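Local coordinates for protein nodulation fucosyltransferase NodZ (Bradyrhizobium sp., PDB 2HHC) that belongs to the NodZ family of nodulation proteins, enzymes of the GT-B clan, whose fold pairs two Rossmann-like domains, at residues Ser170-His175 with Lys207-Ser212; Ala278-Phe283 with Arg291-Leu296. All coordinates share one frame; numbering follows the deposited sequence. Where two conformers were deposited one is given.

Interaction 1: residues Ser170-His175 with Lys207-Ser212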
ATOM      1  N   SER A 170      16.339  12.027  14.517  1.00 30.71           N
ATOM      2  CA  SER A 170      16.315  11.859  13.078  1.00 31.17           C
ATOM      3  C   SER A 170      16.317  10.358  12.847  1.00 30.70           C
ATOM      4  O   SER A 170      17.289   9.672  13.225  1.00 31.58           O
ATOM      5  CB  SER A 170      17.573  12.468  12.435  1.00 30.22           C
ATOM      6  OG  SER A 170      17.463  13.886  12.435  1.00 31.14           O
ATOM      7  N   ILE A 171      15.241   9.837  12.258  1.00 30.76           N
ATOM      8  CA  ILE A 171      15.086   8.392  12.166  1.00 30.05           C
ATOM      9  C   ILE A 171      15.408   7.912  10.769  1.00 30.37           C
ATOM     10  O   ILE A 171      14.896   8.430   9.766  1.00 29.57           O
ATOM     11  CB  ILE A 171      13.658   7.961  12.569  1.00 30.00           C
ATOM     12  CG1 ILE A 171      13.305   8.478  13.960  1.00 30.95           C
ATOM     13  CG2 ILE A 171      13.474   6.459  12.486  1.00 30.83           C
ATOM     14  CD1 ILE A 171      14.205   8.120  15.070  1.00 33.03           C
ATOM     15  N   ILE A 172      16.226   6.879  10.725  1.00 30.26           N
ATOM     16  CA  ILE A 172      16.481   6.149   9.502  1.00 30.51           C
ATOM     17  C   ILE A 172      15.554   4.935   9.534  1.00 30.28           C
ATOM     18  O   ILE A 172      15.743   3.998  10.366  1.00 30.76           O
ATOM     19  CB  ILE A 172      17.935   5.692   9.432  1.00 30.02           C
ATOM     20  CG1 ILE A 172      18.837   6.903   9.332  1.00 29.71           C
ATOM     21  CG2 ILE A 172      18.170   4.818   8.201  1.00 30.72           C
ATOM     22  CD1 ILE A 172      20.311   6.604   9.620  1.00 30.01           C
ATOM     23  N   GLY A 173      14.587   4.908   8.616  1.00 30.99           N
ATOM     24  CA  GLY A 173      13.704   3.742   8.512  1.00 30.53           C
ATOM     25  C   GLY A 173      14.239   2.701   7.552  1.00 31.30           C
ATOM     26  O   GLY A 173      14.856   3.031   6.497  1.00 32.13           O
ATOM     27  N   VAL A 174      14.060   1.433   7.889  1.00 30.40           N
ATOM     28  CA  VAL A 174      14.602   0.332   7.108  1.00 30.49           C
ATOM     29  C   VAL A 174      13.497  -0.701   6.926  1.00 30.25           C
ATOM     30  O   VAL A 174      13.009  -1.241   7.908  1.00 31.55           O
ATOM     31  CB  VAL A 174      15.797  -0.313   7.788  1.00 30.16           C
ATOM     32  CG1 VAL A 174      16.441  -1.317   6.846  1.00 32.16           C
ATOM     33  CG2 VAL A 174      16.833   0.728   8.217  1.00 32.17           C
ATOM     34  N   HIS A 175      13.091  -0.977   5.700  1.00 29.96           N
ATOM     35  CA  HIS A 175      12.148  -2.042   5.439  1.00 29.50           C
ATOM     36  C   HIS A 175      12.896  -3.182   4.798  1.00 30.48           C
ATOM     37  O   HIS A 175      13.528  -3.021   3.739  1.00 29.78           O
ATOM     38  CB  HIS A 175      11.016  -1.555   4.510  0.50 30.48           C
ATOM     39  CG  HIS A 175      10.070  -2.641   4.089  0.50 28.98           C
ATOM     40  ND1 HIS A 175       9.772  -2.881   2.773  0.50 27.40           N
ATOM     41  CD2 HIS A 175       9.354  -3.549   4.805  0.50 29.72           C
ATOM     42  CE1 HIS A 175       8.920  -3.892   2.689  0.50 28.64           C
ATOM     43  NE2 HIS A 175       8.644  -4.310   3.913  0.50 29.85           N
ATOM     44  N   LYS A 207      25.572   3.492   4.884  1.00 30.54           N
ATOM     45  CA  LYS A 207      25.466   4.621   3.951  1.00 30.80           C
ATOM     46  C   LYS A 207      24.539   5.673   4.496  1.00 31.18           C
ATOM     47  O   LYS A 207      24.872   6.872   4.508  1.00 31.81           O
ATOM     48  CB  LYS A 207      25.054   4.147   2.539  1.00 31.45           C
ATOM     49  CG  LYS A 207      24.722   5.287   1.517  1.00 31.15           C
ATOM     50  CD  LYS A 207      24.428   4.660   0.151  1.00 33.45           C
ATOM     51  CE  LYS A 207      24.020   5.679  -0.924  1.00 36.16           C
ATOM     52  NZ  LYS A 207      25.144   6.519  -1.375  1.00 37.98           N
ATOM     53  N   ALA A 208      23.388   5.244   4.981  1.00 29.93           N
ATOM     54  CA  ALA A 208      22.413   6.156   5.548  1.00 30.42           C
ATOM     55  C   ALA A 208      22.960   6.869   6.777  1.00 30.62           C
ATOM     56  O   ALA A 208      22.710   8.071   6.971  1.00 30.27           O
ATOM     57  CB  ALA A 208      21.138   5.392   5.929  1.00 30.33           C
ATOM     58  N   LYS A 209      23.690   6.141   7.616  1.00 31.49           N
ATOM     59  CA  LYS A 209      24.202   6.711   8.871  1.00 31.16           C
ATOM     60  C   LYS A 209      25.328   7.709   8.670  1.00 31.61           C
ATOM     61  O   LYS A 209      25.580   8.529   9.566  1.00 32.96           O
ATOM     62  CB  LYS A 209      24.672   5.603   9.815  1.00 31.61           C
ATOM     63  CG  LYS A 209      23.548   4.944  10.590  1.00 31.24           C
ATOM     64  CD  LYS A 209      24.035   3.903  11.593  1.00 32.58           C
ATOM     65  CE  LYS A 209      24.612   4.648  12.813  0.65 35.50           C
ATOM     66  NZ  LYS A 209      25.403   3.748  13.626  0.65 38.47           N
ATOM     67  N   ALA A 210      26.012   7.622   7.523  1.00 30.06           N
ATOM     68  CA  ALA A 210      27.102   8.542   7.164  1.00 31.00           C
ATOM     69  C   ALA A 210      26.609   9.915   6.652  1.00 30.69           C
ATOM     70  O   ALA A 210      27.414  10.853   6.527  1.00 31.93           O
ATOM     71  CB  ALA A 210      27.963   7.897   6.123  1.00 31.04           C
ATOM     72  N   LEU A 211      25.317  10.030   6.323  1.00 31.27           N
ATOM     73  CA  LEU A 211      24.676  11.292   5.957  1.00 31.16           C
ATOM     74  C   LEU A 211      24.547  12.163   7.201  1.00 31.96           C
ATOM     75  O   LEU A 211      24.697  11.675   8.328  1.00 32.21           O
ATOM     76  CB  LEU A 211      23.305  11.044   5.326  1.00 32.02           C
ATOM     77  CG  LEU A 211      23.344  10.160   4.074  1.00 32.68           C
ATOM     78  CD1 LEU A 211      21.970   9.885   3.526  1.00 33.88           C
ATOM     79  CD2 LEU A 211      24.243  10.759   3.012  1.00 33.14           C
ATOM     80  N   SER A 212      24.328  13.463   7.007  1.00 32.43           N
ATOM     81  CA  SER A 212      24.198  14.383   8.135  1.00 32.31           C
ATOM     82  C   SER A 212      22.731  14.580   8.445  1.00 31.82           C
ATOM     83  O   SER A 212      21.896  14.654   7.542  1.00 32.66           O
ATOM     84  CB  SER A 212      24.888  15.708   7.842  1.00 32.31           C
ATOM     85  OG  SER A 212      26.297  15.497   7.854  1.00 36.40           O
TER

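Interaction 2: residues Ala278-Phe283 with Arg291-Leu296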
ATOM      1  N   ALA A 278      13.487  10.366   8.324  1.00 31.35           N
ATOM      2  CA  ALA A 278      14.312  11.301   7.599  1.00 30.27           C
ATOM      3  C   ALA A 278      14.886  10.690   6.353  1.00 30.02           C
ATOM      4  O   ALA A 278      15.088  11.364   5.361  1.00 31.01           O
ATOM      5  CB  ALA A 278      15.408  11.837   8.493  1.00 30.78           C
ATOM      6  N   THR A 279      15.226   9.410   6.465  1.00 29.88           N
ATOM      7  CA  THR A 279      15.773   8.644   5.386  1.00 29.16           C
ATOM      8  C   THR A 279      15.094   7.286   5.468  1.00 28.62           C
ATOM      9  O   THR A 279      14.880   6.775   6.584  1.00 30.37           O
ATOM     10  CB  THR A 279      17.285   8.433   5.576  1.00 30.47           C
ATOM     11  OG1 THR A 279      17.938   9.685   5.461  1.00 31.51           O
ATOM     12  CG2 THR A 279      17.859   7.447   4.530  1.00 30.98           C
ATOM     13  N   VAL A 280      14.741   6.731   4.324  1.00 28.49           N
ATOM     14  CA  VAL A 280      14.189   5.366   4.273  1.00 29.55           C
ATOM     15  C   VAL A 280      14.978   4.514   3.296  1.00 29.34           C
ATOM     16  O   VAL A 280      15.270   4.892   2.169  1.00 29.68           O
ATOM     17  CB  VAL A 280      12.695   5.339   3.908  1.00 30.09           C
ATOM     18  CG1 VAL A 280      12.178   3.894   3.821  1.00 31.63           C
ATOM     19  CG2 VAL A 280      11.915   5.975   5.001  1.00 34.85           C
ATOM     20  N   ILE A 281      15.330   3.321   3.787  1.00 29.64           N
ATOM     21  CA  ILE A 281      15.989   2.274   3.024  1.00 29.28           C
ATOM     22  C   ILE A 281      14.915   1.273   2.592  1.00 29.27           C
ATOM     23  O   ILE A 281      14.188   0.720   3.427  1.00 30.50           O
ATOM     24  CB  ILE A 281      17.074   1.555   3.869  1.00 28.98           C
ATOM     25  CG1 ILE A 281      18.234   2.516   4.165  1.00 29.35           C
ATOM     26  CG2 ILE A 281      17.541   0.322   3.126  1.00 30.21           C
ATOM     27  CD1 ILE A 281      19.133   2.087   5.241  1.00 30.34           C
ATOM     28  N   ARG A 282      14.797   1.087   1.290  1.00 29.80           N
ATOM     29  CA  ARG A 282      13.778   0.208   0.671  1.00 30.01           C
ATOM     30  C   ARG A 282      14.437  -1.076   0.179  1.00 31.00           C
ATOM     31  O   ARG A 282      15.082  -1.116  -0.873  1.00 30.83           O
ATOM     32  CB  ARG A 282      13.134   0.918  -0.517  1.00 29.84           C
ATOM     33  CG  ARG A 282      12.475   2.257  -0.202  1.00 29.75           C
ATOM     34  CD  ARG A 282      11.805   2.829  -1.382  1.00 29.84           C
ATOM     35  NE  ARG A 282      10.522   2.170  -1.662  1.00 28.64           N
ATOM     36  CZ  ARG A 282       9.789   2.366  -2.749  1.00 28.00           C
ATOM     37  NH1 ARG A 282      10.187   3.184  -3.707  1.00 29.95           N
ATOM     38  NH2 ARG A 282       8.622   1.746  -2.870  1.00 30.67           N
ATOM     39  N   PHE A 283      14.230  -2.161   0.919  1.00 31.68           N
ATOM     40  CA  PHE A 283      14.829  -3.437   0.586  1.00 32.04           C
ATOM     41  C   PHE A 283      13.693  -4.485   0.438  1.00 32.39           C
ATOM     42  O   PHE A 283      13.294  -5.121   1.408  1.00 33.06           O
ATOM     43  CB  PHE A 283      15.846  -3.795   1.689  1.00 32.50           C
ATOM     44  CG  PHE A 283      16.804  -4.828   1.314  1.00 34.45           C
ATOM     45  CD1 PHE A 283      16.488  -6.170   1.524  1.00 34.29           C
ATOM     46  CD2 PHE A 283      18.021  -4.499   0.721  1.00 33.88           C
ATOM     47  CE1 PHE A 283      17.386  -7.172   1.183  1.00 34.68           C
ATOM     48  CE2 PHE A 283      18.927  -5.494   0.365  1.00 36.17           C
ATOM     49  CZ  PHE A 283      18.623  -6.833   0.589  1.00 34.00           C
ATOM     50  N   ARG A 291       5.980   2.632  -0.486  1.00 27.40           N
ATOM     51  CA  ARG A 291       5.589   3.678  -1.466  1.00 25.27           C
ATOM     52  C   ARG A 291       5.171   4.950  -0.717  1.00 27.48           C
ATOM     53  O   ARG A 291       5.560   6.025  -1.163  1.00 26.96           O
ATOM     54  CB  ARG A 291       4.466   3.178  -2.392  1.00 26.25           C
ATOM     55  CG  ARG A 291       4.047   4.175  -3.428  1.00 25.79           C
ATOM     56  CD  ARG A 291       5.137   4.706  -4.278  1.00 26.51           C
ATOM     57  NE  ARG A 291       4.604   5.567  -5.337  1.00 25.77           N
ATOM     58  CZ  ARG A 291       5.293   6.119  -6.326  1.00 25.87           C
ATOM     59  NH1 ARG A 291       6.614   5.875  -6.449  1.00 29.83           N
ATOM     60  NH2 ARG A 291       4.720   6.935  -7.164  1.00 26.54           N
ATOM     61  N   TYR A 292       4.372   4.856   0.330  1.00 26.87           N
ATOM     62  CA  TYR A 292       3.944   6.059   1.092  1.00 27.67           C
ATOM     63  C   TYR A 292       5.199   6.782   1.580  1.00 27.72           C
ATOM     64  O   TYR A 292       5.363   7.980   1.333  1.00 28.82           O
ATOM     65  CB  TYR A 292       3.046   5.650   2.224  1.00 28.10           C
ATOM     66  CG  TYR A 292       2.420   6.790   2.976  1.00 28.28           C
ATOM     67  CD1 TYR A 292       2.032   7.921   2.322  1.00 29.75           C
ATOM     68  CD2 TYR A 292       2.245   6.709   4.333  1.00 29.62           C
ATOM     69  CE1 TYR A 292       1.398   8.957   3.014  1.00 29.33           C
ATOM     70  CE2 TYR A 292       1.631   7.719   5.014  1.00 31.08           C
ATOM     71  CZ  TYR A 292       1.207   8.822   4.336  1.00 27.95           C
ATOM     72  OH  TYR A 292       0.589   9.867   5.092  1.00 33.06           O
ATOM     73  N   ALA A 293       6.123   6.059   2.163  1.00 27.93           N
ATOM     74  CA  ALA A 293       7.412   6.678   2.584  1.00 28.46           C
ATOM     75  C   ALA A 293       8.171   7.316   1.405  1.00 29.29           C
ATOM     76  O   ALA A 293       8.673   8.457   1.491  1.00 30.75           O
ATOM     77  CB  ALA A 293       8.252   5.680   3.274  1.00 30.95           C
ATOM     78  N   ARG A 294       8.258   6.653   0.259  1.00 28.31           N
ATOM     79  CA  ARG A 294       8.866   7.206  -0.927  1.00 29.27           C
ATOM     80  C   ARG A 294       8.248   8.556  -1.319  1.00 27.89           C
ATOM     81  O   ARG A 294       8.944   9.471  -1.748  1.00 29.53           O
ATOM     82  CB  ARG A 294       8.788   6.210  -2.095  1.00 30.86           C
ATOM     83  CG  ARG A 294       9.214   6.736  -3.451  1.00 32.29           C
ATOM     84  CD  ARG A 294      10.670   7.181  -3.493  1.00 35.38           C
ATOM     85  NE  ARG A 294      11.080   7.768  -4.777  1.00 36.12           N
ATOM     86  CZ  ARG A 294      10.835   9.029  -5.156  1.00 39.05           C
ATOM     87  NH1 ARG A 294      10.172   9.856  -4.364  1.00 39.73           N
ATOM     88  NH2 ARG A 294      11.265   9.469  -6.331  1.00 39.97           N
ATOM     89  N   LEU A 295       6.926   8.664  -1.219  1.00 27.69           N
ATOM     90  CA  LEU A 295       6.234   9.939  -1.520  1.00 28.98           C
ATOM     91  C   LEU A 295       6.584  11.074  -0.569  1.00 29.47           C
ATOM     92  O   LEU A 295       6.581  12.272  -0.993  1.00 29.13           O
ATOM     93  CB  LEU A 295       4.719   9.700  -1.491  1.00 28.92           C
ATOM     94  CG  LEU A 295       4.210   8.825  -2.648  1.00 30.20           C
ATOM     95  CD1 LEU A 295       2.720   8.466  -2.352  1.00 30.99           C
ATOM     96  CD2 LEU A 295       4.474   9.334  -4.026  1.00 31.74           C
ATOM     97  N   LEU A 296       6.839  10.761   0.685  1.00 29.56           N
ATOM     98  CA  LEU A 296       6.987  11.807   1.733  1.00 30.91           C
ATOM     99  C   LEU A 296       8.381  12.074   2.301  1.00 30.84           C
ATOM    100  O   LEU A 296       8.651  13.202   2.721  1.00 32.19           O
ATOM    101  CB  LEU A 296       6.025  11.558   2.891  1.00 31.56           C
ATOM    102  CG  LEU A 296       4.515  11.678   2.632  1.00 34.01           C
ATOM    103  CD1 LEU A 296       3.738  11.379   3.935  1.00 33.71           C
ATOM    104  CD2 LEU A 296       4.217  13.036   2.151  1.00 37.09           C
TER
HETATM  105  O   HOH W   1       8.303   3.652  -5.856  1.00 29.75           O

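Interaction 1: residues Ser170-His175 with Lys207-Ser212
Ile172 on strand 170-176 meets the last turn of helix 192-209 with both of its branches, and the distances separate their roles. The short branch packs on the small side chain of Ala208, Ile172 CG2 to Ala208 CB at 3.8 Å. The long branch runs past the same methyl, with Ile172 CD1 4.0 Å from Ala208 CB. A secondary contact, in the conformer of Lys209 described, brings Ile172 CD1 to 3.8 Å from Lys209 CG. The use of both branches follows from the torsions: with chi1 at -66°, CG2 lies anti to the backbone N, while CG1 is extended through chi2 (165°) and carries CD1 further. In that conformer the Lys209 chain passes the isoleucine at about a right angle, so one methylene near its root does the touching; beyond CG the chain leads away from the isoleucine. The two segments bury 117 Å² between them, with no hydrogen bond across. Strand 170-176, helix 192-209 and strand 217-223 form a beta-alpha-beta crossover between adjacent parallel strands of a Rossmann-like domain, and the contact joins the C-terminal end of helix 192-209 to strand 170-176. Methyl CD1 of Ile172 also lies 3.9 Å from Ala208 O, a carbonyl that is hydrogen-bonded to Tyr213 OH beyond the helix. Ile281 touches Ile172, bringing the neighbouring strand 279-283 into the same apolar layer.

Interaction 2: residues Ala278-Phe283 with Arg291-Leu296
Val280 faces Ala293 across the gap between strand 279-283 and helix 291-296, and their CA atoms, 7.1 Å apart, set the register of the contact. The meeting is loose and apolar, Val280 CG2 to Ala293 CB at 4.1 Å. Two residues on, on the same face of the strand, Arg282 reaches further. Its chain bends at chi3 (77°), and its guanidinium lies beside the first turn of the helix. Arg294 CB sits 3.7 Å above one face of that group, offset toward the rim, and Arg282 NH1 is 3.7 Å from Arg294 CG, so the helix arginine offers its aliphatic root. Its own guanidinium is turned 89° from that of Arg282. The elements belong to a beta-alpha-beta unit completed by strand 299-303, in which the short helix runs back against strand 279-283 at 142°, their axes 9.1 Å apart at closest approach. Polar contacts fix the rotation of the Arg282 head: NE is hydrogen-bonded to Thr290 OG1 and NH2 to Ser287 O, both in the connection leading into the helix. On the remaining nitrogen, a water in the guanidinium plane accepts from Arg282 NH1 at 2.9 Å and also from Arg291 NH1 at 2.9 Å. The water thus bridges two like charges that do not touch. Glu141 forms a salt bridge with Arg291 NE and probably offsets part of this local positive charge. The side chain of Arg282 also touches Glu302 and Ile300 of strand 299-303.

In the fold
From the N terminus, interaction 1 comes first: the chain leaves strand 170-176, passes through helix 192-209 and returns to the sheet, a long excursion that the contact closes before strand 217-223 begins. Interaction 2 follows in series, neither nested in the first nor crossing it, and closes a much shorter loop of seven residues ahead of strand 299-303. The two are joined through the sheet, where strands 170-176 and 279-283 are parallel neighbours: Gly173 N lies 2.8 Å from Thr279 O and Gly173 O 2.8 Å from Ile281 N, both probable hydrogen bonds. Ala208 CB to Ile281 CD1, 3.9 Å, also connects helix 192-209 to strand 279-283.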